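Putative oxidoreductase (PDB 3WJ7) is a reductase of the short-chain dehydrogenase/reductase family that probably uses a nicotinamide coenzyme bound to a Rossmann-type fold. Local coordinates at residues R36-R41 and L229-G234; P73-V78 and M110-E115; E225-A230 and Y240-E245. All coordinates share one frame; numbering follows the deposited sequence.

Contact 1 (R36-R41 and L229-G234); sequences RGHRLR and LALERG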
# COMPACT_ATOMS: atom_id res chain seq x y z
N ARG A 36 -15.27 11.56 -37.56
CA ARG A 36 -16.63 12.05 -37.42
C ARG A 36 -16.77 13.61 -37.38
O ARG A 36 -17.87 14.13 -37.22
CB ARG A 36 -17.29 11.40 -36.20
CG ARG A 36 -18.26 10.26 -36.51
CD ARG A 36 -18.61 9.62 -35.20
NE ARG A 36 -19.38 8.38 -35.19
CZ ARG A 36 -18.94 7.16 -35.54
NH1 ARG A 36 -17.73 6.95 -36.06
NH2 ARG A 36 -19.75 6.13 -35.39
N GLY A 37 -15.65 14.33 -37.50
CA GLY A 37 -15.58 15.81 -37.44
C GLY A 37 -15.99 16.59 -36.18
O GLY A 37 -16.61 17.64 -36.28
N HIS A 38 -15.66 16.10 -34.99
CA HIS A 38 -15.71 16.92 -33.79
C HIS A 38 -14.53 17.86 -33.81
O HIS A 38 -13.51 17.56 -34.43
CB HIS A 38 -15.61 16.04 -32.56
CG HIS A 38 -16.81 15.19 -32.35
ND1 HIS A 38 -17.55 15.23 -31.19
CD2 HIS A 38 -17.44 14.32 -33.17
CE1 HIS A 38 -18.58 14.41 -31.30
NE2 HIS A 38 -18.54 13.84 -32.49
N ARG A 39 -14.65 18.99 -33.13
CA ARG A 39 -13.47 19.81 -32.87
C ARG A 39 -12.85 19.31 -31.57
O ARG A 39 -13.48 19.34 -30.51
CB ARG A 39 -13.81 21.31 -32.76
CG ARG A 39 -15.16 21.74 -33.32
CD ARG A 39 -15.23 23.27 -33.35
NE ARG A 39 -16.41 23.81 -34.05
CZ ARG A 39 -16.55 25.08 -34.43
NH1 ARG A 39 -15.59 25.97 -34.19
NH2 ARG A 39 -17.65 25.47 -35.05
N LEU A 40 -11.60 18.87 -31.65
CA LEU A 40 -10.94 18.29 -30.50
C LEU A 40 -10.06 19.22 -29.66
O LEU A 40 -9.36 20.11 -30.17
CB LEU A 40 -10.16 17.05 -30.93
CG LEU A 40 -10.93 15.85 -31.49
CD1 LEU A 40 -9.93 14.73 -31.76
CD2 LEU A 40 -12.01 15.31 -30.56
N ARG A 41 -10.13 19.04 -28.35
CA ARG A 41 -9.12 19.53 -27.43
C ARG A 41 -8.60 18.31 -26.62
O ARG A 41 -9.37 17.46 -26.18
CB ARG A 41 -9.69 20.65 -26.53
CG ARG A 41 -8.68 21.22 -25.52
CD ARG A 41 -9.26 22.34 -24.63
NE ARG A 41 -9.79 23.42 -25.44
CZ ARG A 41 -10.76 24.25 -25.09
NH1 ARG A 41 -11.36 24.17 -23.91
NH2 ARG A 41 -11.15 25.17 -25.97
N LEU A 229 -20.59 5.72 -30.69
CA LEU A 229 -21.98 5.22 -30.65
C LEU A 229 -22.66 5.50 -29.35
O LEU A 229 -23.86 5.69 -29.33
CB LEU A 229 -22.01 3.70 -30.90
CG LEU A 229 -21.44 3.33 -32.27
CD1 LEU A 229 -21.27 1.81 -32.44
CD2 LEU A 229 -22.31 3.97 -33.34
N ALA A 230 -21.90 5.50 -28.24
CA ALA A 230 -22.51 5.82 -26.95
C ALA A 230 -22.85 7.30 -26.85
O ALA A 230 -23.87 7.64 -26.26
CB ALA A 230 -21.64 5.41 -25.79
N LEU A 231 -22.00 8.15 -27.44
CA LEU A 231 -22.31 9.56 -27.57
C LEU A 231 -23.55 9.78 -28.45
O LEU A 231 -24.37 10.65 -28.13
CB LEU A 231 -21.13 10.33 -28.19
CG LEU A 231 -21.52 11.74 -28.68
CD1 LEU A 231 -21.69 12.70 -27.55
CD2 LEU A 231 -20.46 12.31 -29.58
N GLU A 232 -23.69 9.02 -29.55
CA GLU A 232 -24.83 9.23 -30.47
C GLU A 232 -26.15 8.65 -29.97
O GLU A 232 -27.13 9.36 -29.98
CB GLU A 232 -24.51 8.79 -31.88
CG GLU A 232 -23.59 9.77 -32.59
CD GLU A 232 -22.53 9.10 -33.45
OE1 GLU A 232 -22.69 7.89 -33.77
OE2 GLU A 232 -21.51 9.76 -33.80
N ARG A 233 -26.15 7.40 -29.48
CA ARG A 233 -27.41 6.69 -29.20
C ARG A 233 -27.55 6.17 -27.76
O ARG A 233 -28.51 5.46 -27.46
CB ARG A 233 -27.65 5.53 -30.21
CG ARG A 233 -27.25 5.84 -31.66
CD ARG A 233 -27.45 4.69 -32.66
NE ARG A 233 -28.76 4.72 -33.33
CZ ARG A 233 -29.64 3.70 -33.37
NH1 ARG A 233 -29.39 2.53 -32.79
NH2 ARG A 233 -30.79 3.87 -34.02
N GLY A 234 -26.62 6.51 -26.88
CA GLY A 234 -26.63 5.95 -25.51
C GLY A 234 -27.48 6.79 -24.60
O GLY A 234 -27.68 7.95 -24.90
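Arg36 keeps its chain extended from CG to NE, while the Glu232 chain bends at chi2 (140°), and these two shapes bring guanidinium and carboxylate edge to edge. The planes of the two groups are only 12° apart. Within this arrangement Arg36 NE donates to Glu232 OE2 at 2.9 Å; Glu232 OE2 lies close to the guanidinium plane of Arg36 and receives the bond on its syn lone pair. The N-H...O angle of 137° makes the bond bent. The second carboxylate oxygen follows more loosely, Glu232 OE1 standing 3.8 Å from Arg36 NH2. The link is therefore a salt bridge with one hydrogen bond, not a two-pronged pairing. Further along the guanidinium edge, the Leu229 methyl CD2 comes to 3.9 Å from Arg36 NH2. NH1 of the same arginine forms a salt bridge with Glu225, about two turns before Glu232 on helix 220-233.

Beside the charged pair, His38 and Leu231 approach from opposite directions. Leu231 CD2 meets the edge of the imidazole, 3.3 Å from His38 CE1, and the neighbouring ring atom ND1 is hydrogen-bonded with the Thr16 hydroxyl. Between Arg36 and His38, Gly37 leaves helical geometry just after helix 24-35, with a positive phi and a Schellman motif, and turns the chain towards strand 39-44.

A leucine in place of Arg36 would probably leave Glu232 and Glu225 without the cation they share and free the Glu232 carboxylate to turn. One arginine thus probably offsets two acidic groups on the same helix, and its charge is likely to ease the placement of Glu232 near the helix's C-terminal end.

Contact 2 (P73-V78 and M110-E115); sequences PALKGV and MLAALE
Leu75 and Ala113 mark the closest approach of the two backbones, with their CA atoms 6.6 Å apart. Leu75 ends the short, weakly bonded helix 71-75 and opens a type II turn, closed by Val78 N to Leu75 O at 3.2 Å. Gly77 takes the positive phi that this turn requires (78°), and the chain then passes straight into strand 78-83. Opposite lies the last regular turn and a half of helix 95-115.

A single leucine makes the contact. With its CG beside the backbone N (chi1 -71°), Leu75 points its forked end at the helix and sets one methyl against each of two successive alanines. CD1 comes to 3.5 Å from Ala112 CB and also lies over the peptide that follows, 3.7 Å from Ala113 N. The other branch, CD2, sits 3.9 Å from Ala113 CB. Having only methyl side chains, the alanines let the leucine come up to the helix backbone. Val118 touches both Leu75 and Ala113, and Leu81 lies against Ala113 from the sheet.

The setting is that of a Rossmann-type beta-alpha-beta unit, in which helix 95-115 connects the adjacent parallel strands 78-83 and 120-124.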
# COMPACT_ATOMS: atom_id res chain seq x y z
N PRO A 73 -9.94 25.86 -17.09
CA PRO A 73 -9.37 26.33 -18.35
C PRO A 73 -9.57 25.35 -19.48
O PRO A 73 -9.85 25.75 -20.61
CB PRO A 73 -7.87 26.42 -18.04
CG PRO A 73 -7.81 26.74 -16.60
CD PRO A 73 -9.02 26.11 -15.96
N ALA A 74 -9.37 24.06 -19.21
CA ALA A 74 -9.46 23.06 -20.28
C ALA A 74 -10.90 22.80 -20.67
O ALA A 74 -11.13 22.44 -21.78
CB ALA A 74 -8.83 21.76 -19.87
N LEU A 75 -11.84 22.96 -19.75
CA LEU A 75 -13.23 22.71 -20.02
C LEU A 75 -13.98 23.99 -20.49
O LEU A 75 -15.17 23.93 -20.84
CB LEU A 75 -13.91 22.12 -18.77
CG LEU A 75 -13.60 20.70 -18.30
CD1 LEU A 75 -13.56 20.60 -16.77
CD2 LEU A 75 -14.57 19.70 -18.90
N LYS A 76 -13.30 25.13 -20.54
CA LYS A 76 -13.96 26.32 -21.13
C LYS A 76 -14.40 26.08 -22.58
O LYS A 76 -13.60 25.67 -23.42
CB LYS A 76 -13.06 27.54 -20.98
CG LYS A 76 -13.63 28.83 -21.54
CD LYS A 76 -12.74 29.97 -21.10
CE LYS A 76 -12.72 31.06 -22.16
NZ LYS A 76 -11.92 32.20 -21.64
N GLY A 77 -15.69 26.29 -22.86
CA GLY A 77 -16.27 26.18 -24.20
C GLY A 77 -16.52 24.76 -24.66
O GLY A 77 -16.75 24.52 -25.87
N VAL A 78 -16.47 23.81 -23.72
CA VAL A 78 -16.57 22.36 -24.03
C VAL A 78 -18.01 21.80 -23.91
O VAL A 78 -18.62 21.89 -22.87
CB VAL A 78 -15.60 21.53 -23.13
CG1 VAL A 78 -15.85 20.02 -23.27
CG2 VAL A 78 -14.14 21.90 -23.41
N MET A 110 -15.14 15.01 -13.21
CA MET A 110 -16.60 14.98 -13.27
C MET A 110 -17.26 16.23 -12.64
O MET A 110 -18.15 16.84 -13.23
CB MET A 110 -17.15 13.70 -12.65
CG MET A 110 -16.80 12.41 -13.38
SD MET A 110 -17.08 12.33 -15.18
CE MET A 110 -15.41 12.39 -15.80
N LEU A 111 -16.83 16.61 -11.45
CA LEU A 111 -17.34 17.80 -10.82
C LEU A 111 -17.01 19.06 -11.64
O LEU A 111 -17.86 19.92 -11.81
CB LEU A 111 -16.84 17.92 -9.41
CG LEU A 111 -17.32 16.96 -8.30
CD1 LEU A 111 -16.67 17.33 -6.96
CD2 LEU A 111 -18.83 16.98 -8.17
N ALA A 112 -15.79 19.14 -12.18
CA ALA A 112 -15.39 20.29 -13.01
C ALA A 112 -16.21 20.44 -14.28
O ALA A 112 -16.59 21.56 -14.63
CB ALA A 112 -13.89 20.28 -13.33
N ALA A 113 -16.51 19.32 -14.94
CA ALA A 113 -17.33 19.32 -16.19
C ALA A 113 -18.78 19.72 -15.90
O ALA A 113 -19.48 20.33 -16.74
CB ALA A 113 -17.32 17.95 -16.82
N LEU A 114 -19.21 19.35 -14.71
CA LEU A 114 -20.52 19.69 -14.22
C LEU A 114 -20.54 21.19 -14.04
O LEU A 114 -21.40 21.87 -14.61
CB LEU A 114 -20.75 18.98 -12.88
CG LEU A 114 -22.14 19.04 -12.26
CD1 LEU A 114 -23.15 18.47 -13.23
CD2 LEU A 114 -22.15 18.25 -10.97
N GLU A 115 -19.58 21.69 -13.26
CA GLU A 115 -19.39 23.12 -13.05
C GLU A 115 -19.23 23.95 -14.34
O GLU A 115 -19.79 25.04 -14.43
CB GLU A 115 -18.25 23.36 -12.09
CG GLU A 115 -18.68 23.14 -10.66
CD GLU A 115 -17.62 22.49 -9.75
OE1 GLU A 115 -16.40 22.67 -9.99
OE2 GLU A 115 -18.04 21.78 -8.79

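Contact 3 (E225-A230 and Y240-E245); sequences EGHALA and YILGGE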
# COMPACT_ATOMS: atom_id res chain seq x y z
N GLU A 225 -14.92 2.99 -31.68
CA GLU A 225 -16.13 3.27 -32.42
C GLU A 225 -17.27 3.24 -31.41
O GLU A 225 -18.15 4.13 -31.40
CB GLU A 225 -16.29 2.22 -33.54
CG GLU A 225 -17.68 2.11 -34.19
CD GLU A 225 -18.16 3.33 -35.01
OE1 GLU A 225 -17.36 4.26 -35.34
OE2 GLU A 225 -19.37 3.34 -35.34
N GLY A 226 -17.25 2.23 -30.54
CA GLY A 226 -18.30 2.08 -29.54
C GLY A 226 -18.45 3.31 -28.64
O GLY A 226 -19.55 3.61 -28.19
N HIS A 227 -17.36 4.04 -28.38
CA HIS A 227 -17.47 5.29 -27.65
C HIS A 227 -18.30 6.30 -28.46
O HIS A 227 -19.10 7.04 -27.90
CB HIS A 227 -16.10 5.91 -27.38
CG HIS A 227 -15.31 5.24 -26.30
ND1 HIS A 227 -14.99 5.87 -25.12
CD2 HIS A 227 -14.72 4.03 -26.26
CE1 HIS A 227 -14.27 5.06 -24.37
NE2 HIS A 227 -14.09 3.93 -25.04
N ALA A 228 -18.09 6.34 -29.78
CA ALA A 228 -18.79 7.33 -30.59
C ALA A 228 -20.28 7.02 -30.57
O ALA A 228 -21.12 7.92 -30.42
CB ALA A 228 -18.23 7.38 -32.00
N LEU A 229 -20.59 5.72 -30.69
CA LEU A 229 -21.98 5.22 -30.65
C LEU A 229 -22.66 5.50 -29.35
O LEU A 229 -23.86 5.69 -29.33
CB LEU A 229 -22.01 3.70 -30.90
CG LEU A 229 -21.44 3.33 -32.27
CD1 LEU A 229 -21.27 1.81 -32.44
CD2 LEU A 229 -22.31 3.97 -33.34
N ALA A 230 -21.90 5.50 -28.24
CA ALA A 230 -22.51 5.82 -26.95
C ALA A 230 -22.85 7.30 -26.85
O ALA A 230 -23.87 7.64 -26.26
CB ALA A 230 -21.64 5.41 -25.79
N TYR A 240 -22.49 0.38 -20.83
CA TYR A 240 -22.50 -0.53 -21.96
C TYR A 240 -21.20 -1.24 -22.08
O TYR A 240 -20.16 -0.61 -22.19
CB TYR A 240 -22.78 0.24 -23.26
CG TYR A 240 -24.02 1.11 -23.27
CD1 TYR A 240 -24.00 2.41 -22.73
CD2 TYR A 240 -25.21 0.65 -23.84
CE1 TYR A 240 -25.13 3.22 -22.74
CE2 TYR A 240 -26.36 1.46 -23.86
CZ TYR A 240 -26.31 2.74 -23.32
OH TYR A 240 -27.43 3.53 -23.35
N ILE A 241 -21.24 -2.57 -22.01
CA ILE A 241 -20.04 -3.41 -22.22
C ILE A 241 -19.58 -3.32 -23.68
O ILE A 241 -20.39 -3.45 -24.58
CB ILE A 241 -20.32 -4.89 -21.87
CG1 ILE A 241 -20.50 -5.05 -20.37
CG2 ILE A 241 -19.18 -5.79 -22.33
CD1 ILE A 241 -21.37 -6.20 -19.95
N LEU A 242 -18.30 -3.08 -23.91
CA LEU A 242 -17.80 -3.03 -25.25
C LEU A 242 -16.83 -4.16 -25.43
O LEU A 242 -15.64 -3.95 -25.40
CB LEU A 242 -17.14 -1.69 -25.53
CG LEU A 242 -18.01 -0.40 -25.55
CD1 LEU A 242 -17.18 0.80 -26.03
CD2 LEU A 242 -19.35 -0.51 -26.36
N GLY A 243 -17.35 -5.38 -25.60
CA GLY A 243 -16.50 -6.57 -25.75
C GLY A 243 -16.34 -6.95 -27.20
O GLY A 243 -16.94 -6.31 -28.06
N GLY A 244 -15.55 -7.98 -27.48
CA GLY A 244 -15.59 -8.64 -28.78
C GLY A 244 -15.91 -10.13 -28.64
O GLY A 244 -17.03 -10.57 -28.96
N GLU A 245 -14.96 -10.91 -28.13
CA GLU A 245 -14.99 -12.38 -28.13
C GLU A 245 -14.49 -12.96 -26.82
O GLU A 245 -13.46 -12.54 -26.30
CB GLU A 245 -14.09 -12.89 -29.25
CG GLU A 245 -14.34 -14.31 -29.71
CD GLU A 245 -13.47 -14.70 -30.90
OE1 GLU A 245 -13.46 -13.99 -31.95
OE2 GLU A 245 -12.77 -15.74 -30.80
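Leu242 reaches from strand 239-248 to Gly226 and His227 on helix 220-233, an apolar helix-on-sheet contact within the Rossmann-type fold. The strand runs parallel to strand 176-185 and antiparallel to strand 214-219, and the helix packs over this part of the sheet.

Dispersion contacts carry the interface. Leu242 has CG anti to its carbonyl carbon (chi1 -66°), which carries CD1 to the helix backbone, 4.0 Å from His227 N. Gly226 has no side chain, and a beta carbon here would point toward the leucine and into the place of CD1; the methyl meets main chain instead. Val179 of strand 176-185 touches His227, Ala230 and Leu242, which makes the small core continuous with the sheet.

No hydrogen bond crosses between the segments; those present lie within the helix or go to other parts of the chain. The helix turn is held by Ala230 N to Gly226 O at 3.0 Å. Tyr240 is held at its hydroxyl by Lys235 N. Beyond Leu242, Gly244 and Glu245 form a classic beta bulge opposite Ile217.

A cation-pi interaction joins the Tyr240 ring to Lys312.

A mercury(II) ion lies about 6 Å from the His227 side chain. At the centre of the contact, Leu242 CD1 stands 3.8 Å from the carbonyl carbon, C, of Gly226.

Overall arrangement
From the N terminus, the chain first passes residues 36-41, which meet helix 220-233 almost 190 residues later, closing contact 1. Contact 2 opens and closes within that span, packing the turn before strand 78-83 against helix 95-115. The two are joined directly, since Arg41 NH1 probably donates to Lys76 O and Ala74 O. Contact 3 begins on the helix where contact 1 ends, sharing Leu229 and Ala230, and closes a short loop onto strand 239-248. Helix 220-233 therefore faces residues 36-38 on one side and strand 239-248 on another. Contacts 2 and 3 do not touch, their centres lying about 25 Å apart.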